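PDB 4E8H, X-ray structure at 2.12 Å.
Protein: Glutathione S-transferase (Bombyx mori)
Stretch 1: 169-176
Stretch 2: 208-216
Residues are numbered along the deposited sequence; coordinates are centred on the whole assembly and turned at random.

Stretch 1, residues 169-176: ITNIDAFG
Stretch 2 208-216: GAKMLASFL

Phe175, Ala209 and Ala213 form the apolar centre, with Ala174 packed beside them. Phe175 buries the most area. Its CA-to-CB bond points sideways, but chi1 of -58° (m) and chi2 of -16° bring the ring end nearer. The ring edge meets Leu212 and Ala213: Phe175 CZ is 4.0 Å from Leu212 CB, and Phe175 CE1 is 3.8 Å from Ala213 N. Phe175 CD1 reaches Leu216 CD1 at 3.8 Å. Leu212 and Leu216 both have m,t rotamers.

Ala174 and Ala209 both point toward the opposing stretch, and Ala174 CB lies 3.8 Å from Ala209 CB. Ala174 CB is also 4.3 Å from Ala213 CB, one turn further along. The backbones are close here. The CA atoms of Asn171 and Ala209 are 5.0 Å apart, and those of Phe175 and Ala213 are 5.9 Å apart.

These two pairs set the register, four residues apart on each side. Residues 169-174 and 208-213 are helical, with phi near -60 to -70° and psi between about -25 and -50°. Both helices begin earlier in the chain. Their axes approach to 8.8 Å, and their N-to-C directions differ by 45° (signed crossing angle -45°).

Gly176 follows Phe175 with phi/psi of 95/14° in a Schellman motif. Gly176 N donates a hydrogen bond to Asp173 O at 3.1 Å. A side chain here would jam against the preceding carbonyl O. In stretch 2, Ala213 to Leu216 form a type I turn, with Leu216 N to Ala213 O at 3.0 Å.

Thr170 (chi1 -59°, m) places CG2 3.8 Å from Ala209 CB. Asn171 (chi1 -75°, m; chi2 -31°) sets OD1 3.4 Å from Ala209 CB and 3.5 Å from Leu212 CD1. This oxygen is hydrogen-bonded elsewhere in the structure. No hydrogen bond crosses between the stretches, so packing alone joins them directly.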

ATOM      1  N   ILE B 169       8.266  -5.916  13.526  1.00  7.72           N
ATOM      2  CA  ILE B 169       8.499  -5.912  14.964  1.00  7.76           C
ATOM      3  C   ILE B 169       9.433  -7.064  15.341  1.00  7.76           C
ATOM      4  O   ILE B 169      10.311  -6.897  16.193  1.00  7.79           O
ATOM      5  CB  ILE B 169       7.164  -5.933  15.763  1.00  7.80           C
ATOM      6  CG1 ILE B 169       6.269  -4.745  15.357  1.00  7.73           C
ATOM      7  CG2 ILE B 169       7.414  -5.930  17.271  1.00  7.92           C
ATOM      8  CD1 ILE B 169       6.922  -3.356  15.472  1.00  7.71           C
ATOM      9  N   THR B 170       9.265  -8.213  14.685  1.00  7.73           N
ATOM     10  CA  THR B 170      10.189  -9.336  14.853  1.00  7.82           C
ATOM     11  C   THR B 170      11.615  -8.940  14.447  1.00  8.04           C
ATOM     12  O   THR B 170      12.569  -9.242  15.169  1.00  8.05           O
ATOM     13  CB  THR B 170       9.732 -10.592  14.070  1.00  7.85           C
ATOM     14  OG1 THR B 170       8.427 -10.986  14.515  1.00  7.43           O
ATOM     15  CG2 THR B 170      10.697 -11.760  14.289  1.00  7.65           C
ATOM     16  N   ASN B 171      11.756  -8.256  13.311  1.00  8.14           N
ATOM     17  CA  ASN B 171      13.076  -7.827  12.847  1.00  8.42           C
ATOM     18  C   ASN B 171      13.785  -6.888  13.822  1.00  8.68           C
ATOM     19  O   ASN B 171      14.938  -7.128  14.182  1.00  8.60           O
ATOM     20  CB  ASN B 171      13.002  -7.194  11.456  1.00  8.33           C
ATOM     21  CG  ASN B 171      12.820  -8.220  10.353  1.00  8.29           C
ATOM     22  OD1 ASN B 171      13.289  -9.355  10.451  1.00  8.42           O
ATOM     23  ND2 ASN B 171      12.137  -7.821   9.291  1.00  7.98           N
ATOM     24  N   ILE B 172      13.091  -5.837  14.257  1.00  9.14           N
ATOM     25  CA  ILE B 172      13.694  -4.857  15.167  1.00  9.58           C
ATOM     26  C   ILE B 172      14.045  -5.469  16.528  1.00 10.21           C
ATOM     27  O   ILE B 172      15.043  -5.090  17.144  1.00 10.30           O
ATOM     28  CB  ILE B 172      12.869  -3.539  15.287  1.00  9.45           C
ATOM     29  CG1 ILE B 172      11.529  -3.763  16.005  1.00  9.29           C
ATOM     30  CG2 ILE B 172      12.676  -2.901  13.902  1.00  9.18           C
ATOM     31  CD1 ILE B 172      10.812  -2.475  16.412  1.00  9.06           C
ATOM     32  N   ASP B 173      13.231  -6.423  16.979  1.00 10.92           N
ATOM     33  CA  ASP B 173      13.530  -7.189  18.184  1.00 11.74           C
ATOM     34  C   ASP B 173      14.862  -7.931  18.022  1.00 12.08           C
ATOM     35  O   ASP B 173      15.738  -7.838  18.888  1.00 12.13           O
ATOM     36  CB  ASP B 173      12.391  -8.165  18.496  1.00 11.87           C
ATOM     37  CG  ASP B 173      12.631  -8.962  19.765  1.00 12.47           C
ATOM     38  OD1 ASP B 173      12.737  -8.353  20.851  1.00 12.64           O
ATOM     39  OD2 ASP B 173      12.702 -10.206  19.673  1.00 13.40           O
ATOM     40  N   ALA B 174      15.016  -8.633  16.899  1.00 12.44           N
ATOM     41  CA  ALA B 174      16.261  -9.335  16.571  1.00 12.77           C
ATOM     42  C   ALA B 174      17.467  -8.399  16.425  1.00 12.98           C
ATOM     43  O   ALA B 174      18.609  -8.819  16.630  1.00 13.00           O
ATOM     44  CB  ALA B 174      16.081 -10.170  15.311  1.00 12.67           C
ATOM     45  N   PHE B 175      17.211  -7.140  16.067  1.00 13.31           N
ATOM     46  CA  PHE B 175      18.278  -6.144  15.895  1.00 13.60           C
ATOM     47  C   PHE B 175      18.641  -5.437  17.204  1.00 13.93           C
ATOM     48  O   PHE B 175      19.577  -4.631  17.244  1.00 14.07           O
ATOM     49  CB  PHE B 175      17.910  -5.091  14.836  1.00 13.48           C
ATOM     50  CG  PHE B 175      17.614  -5.652  13.462  1.00 13.22           C
ATOM     51  CD1 PHE B 175      17.977  -6.952  13.103  1.00 12.88           C
ATOM     52  CD2 PHE B 175      16.992  -4.848  12.510  1.00 12.87           C
ATOM     53  CE1 PHE B 175      17.696  -7.447  11.830  1.00 13.04           C
ATOM     54  CE2 PHE B 175      16.712  -5.330  11.234  1.00 12.89           C
ATOM     55  CZ  PHE B 175      17.065  -6.631  10.893  1.00 12.87           C
ATOM     56  N   GLY B 176      17.891  -5.732  18.264  1.00 14.18           N
ATOM     57  CA  GLY B 176      18.169  -5.182  19.589  1.00 14.49           C
ATOM     58  C   GLY B 176      17.390  -3.932  19.958  1.00 14.71           C
ATOM     59  O   GLY B 176      17.744  -3.246  20.921  1.00 14.74           O
ATOM     60  N   GLY B 208      13.956 -16.098   9.874  1.00 11.62           N
ATOM     61  CA  GLY B 208      14.218 -15.053   8.883  1.00 11.54           C
ATOM     62  C   GLY B 208      14.900 -13.832   9.475  1.00 11.60           C
ATOM     63  O   GLY B 208      15.859 -13.309   8.901  1.00 11.43           O
ATOM     64  N   ALA B 209      14.402 -13.391  10.630  1.00 11.72           N
ATOM     65  CA  ALA B 209      14.939 -12.226  11.335  1.00 12.01           C
ATOM     66  C   ALA B 209      16.392 -12.418  11.772  1.00 12.34           C
ATOM     67  O   ALA B 209      17.200 -11.491  11.678  1.00 12.17           O
ATOM     68  CB  ALA B 209      14.064 -11.883  12.534  1.00 11.94           C
ATOM     69  N   LYS B 210      16.714 -13.619  12.248  1.00 12.89           N
ATOM     70  CA  LYS B 210      18.072 -13.946  12.677  1.00 13.63           C
ATOM     71  C   LYS B 210      19.060 -13.931  11.515  1.00 13.88           C
ATOM     72  O   LYS B 210      20.209 -13.520  11.682  1.00 13.86           O
ATOM     73  CB  LYS B 210      18.103 -15.297  13.383  1.00 13.73           C
ATOM     74  CG  LYS B 210      17.671 -15.237  14.842  1.00 14.88           C
ATOM     75  CD  LYS B 210      17.231 -16.602  15.340  1.00 16.62           C
ATOM     76  CE  LYS B 210      18.289 -17.658  15.063  1.00 17.56           C
ATOM     77  NZ  LYS B 210      17.731 -19.039  15.115  1.00 18.36           N
ATOM     78  N   MET B 211      18.600 -14.373  10.345  1.00 14.32           N
ATOM     79  CA  MET B 211      19.404 -14.329   9.123  1.00 14.93           C
ATOM     80  C   MET B 211      19.762 -12.897   8.731  1.00 15.18           C
ATOM     81  O   MET B 211      20.918 -12.615   8.404  1.00 15.21           O
ATOM     82  CB  MET B 211      18.679 -15.031   7.974  1.00 14.99           C
ATOM     83  CG  MET B 211      18.629 -16.541   8.105  1.00 15.69           C
ATOM     84  SD  MET B 211      17.544 -17.259   6.862  1.00 17.24           S
ATOM     85  CE  MET B 211      17.784 -19.010   7.156  1.00 17.25           C
ATOM     86  N   LEU B 212      18.776 -12.001   8.769  1.00 15.61           N
ATOM     87  CA  LEU B 212      19.027 -10.576   8.565  1.00 16.05           C
ATOM     88  C   LEU B 212      19.960 -10.027   9.646  1.00 16.61           C
ATOM     89  O   LEU B 212      20.835  -9.206   9.357  1.00 16.47           O
ATOM     90  CB  LEU B 212      17.714  -9.780   8.546  1.00 15.92           C
ATOM     91  CG  LEU B 212      16.758  -9.911   7.353  1.00 15.73           C
ATOM     92  CD1 LEU B 212      15.444  -9.199   7.641  1.00 15.24           C
ATOM     93  CD2 LEU B 212      17.380  -9.390   6.057  1.00 15.44           C
ATOM     94  N   ALA B 213      19.780 -10.495  10.882  1.00 17.39           N
ATOM     95  CA  ALA B 213      20.559 -10.011  12.025  1.00 18.38           C
ATOM     96  C   ALA B 213      22.039 -10.398  11.973  1.00 19.19           C
ATOM     97  O   ALA B 213      22.874  -9.724  12.578  1.00 19.26           O
ATOM     98  CB  ALA B 213      19.931 -10.470  13.338  1.00 18.19           C
ATOM     99  N   SER B 214      22.361 -11.475  11.254  1.00 20.31           N
ATOM    100  CA  SER B 214      23.752 -11.907  11.105  1.00 21.44           C
ATOM    101  C   SER B 214      24.591 -10.876  10.342  1.00 22.24           C
ATOM    102  O   SER B 214      25.821 -10.886  10.424  1.00 22.37           O
ATOM    103  CB  SER B 214      23.838 -13.289  10.446  1.00 21.38           C
ATOM    104  OG  SER B 214      23.351 -13.264   9.117  1.00 21.40           O
ATOM    105  N   PHE B 215      23.917  -9.984   9.615  1.00 23.17           N
ATOM    106  CA  PHE B 215      24.581  -8.884   8.914  1.00 24.09           C
ATOM    107  C   PHE B 215      25.024  -7.755   9.854  1.00 24.44           C
ATOM    108  O   PHE B 215      25.803  -6.885   9.459  1.00 24.53           O
ATOM    109  CB  PHE B 215      23.693  -8.343   7.786  1.00 24.23           C
ATOM    110  CG  PHE B 215      23.575  -9.273   6.609  1.00 25.04           C
ATOM    111  CD1 PHE B 215      24.432  -9.149   5.519  1.00 25.70           C
ATOM    112  CD2 PHE B 215      22.609 -10.277   6.589  1.00 25.66           C
ATOM    113  CE1 PHE B 215      24.329 -10.009   4.425  1.00 26.12           C
ATOM    114  CE2 PHE B 215      22.497 -11.143   5.503  1.00 26.10           C
ATOM    115  CZ  PHE B 215      23.359 -11.009   4.418  1.00 26.31           C
ATOM    116  N   LEU B 216      24.531  -7.777  11.093  1.00 24.83           N
ATOM    117  CA  LEU B 216      24.942  -6.805  12.109  1.00 25.17           C
ATOM    118  C   LEU B 216      26.265  -7.191  12.775  1.00 25.28           C
ATOM    119  O   LEU B 216      26.817  -8.263  12.524  1.00 25.43           O
ATOM    120  CB  LEU B 216      23.849  -6.619  13.170  1.00 25.22           C
ATOM    121  CG  LEU B 216      22.594  -5.828  12.783  1.00 25.36           C
ATOM    122  CD1 LEU B 216      21.520  -5.975  13.850  1.00 25.42           C
ATOM    123  CD2 LEU B 216      22.907  -4.356  12.542  1.00 25.45           C
TER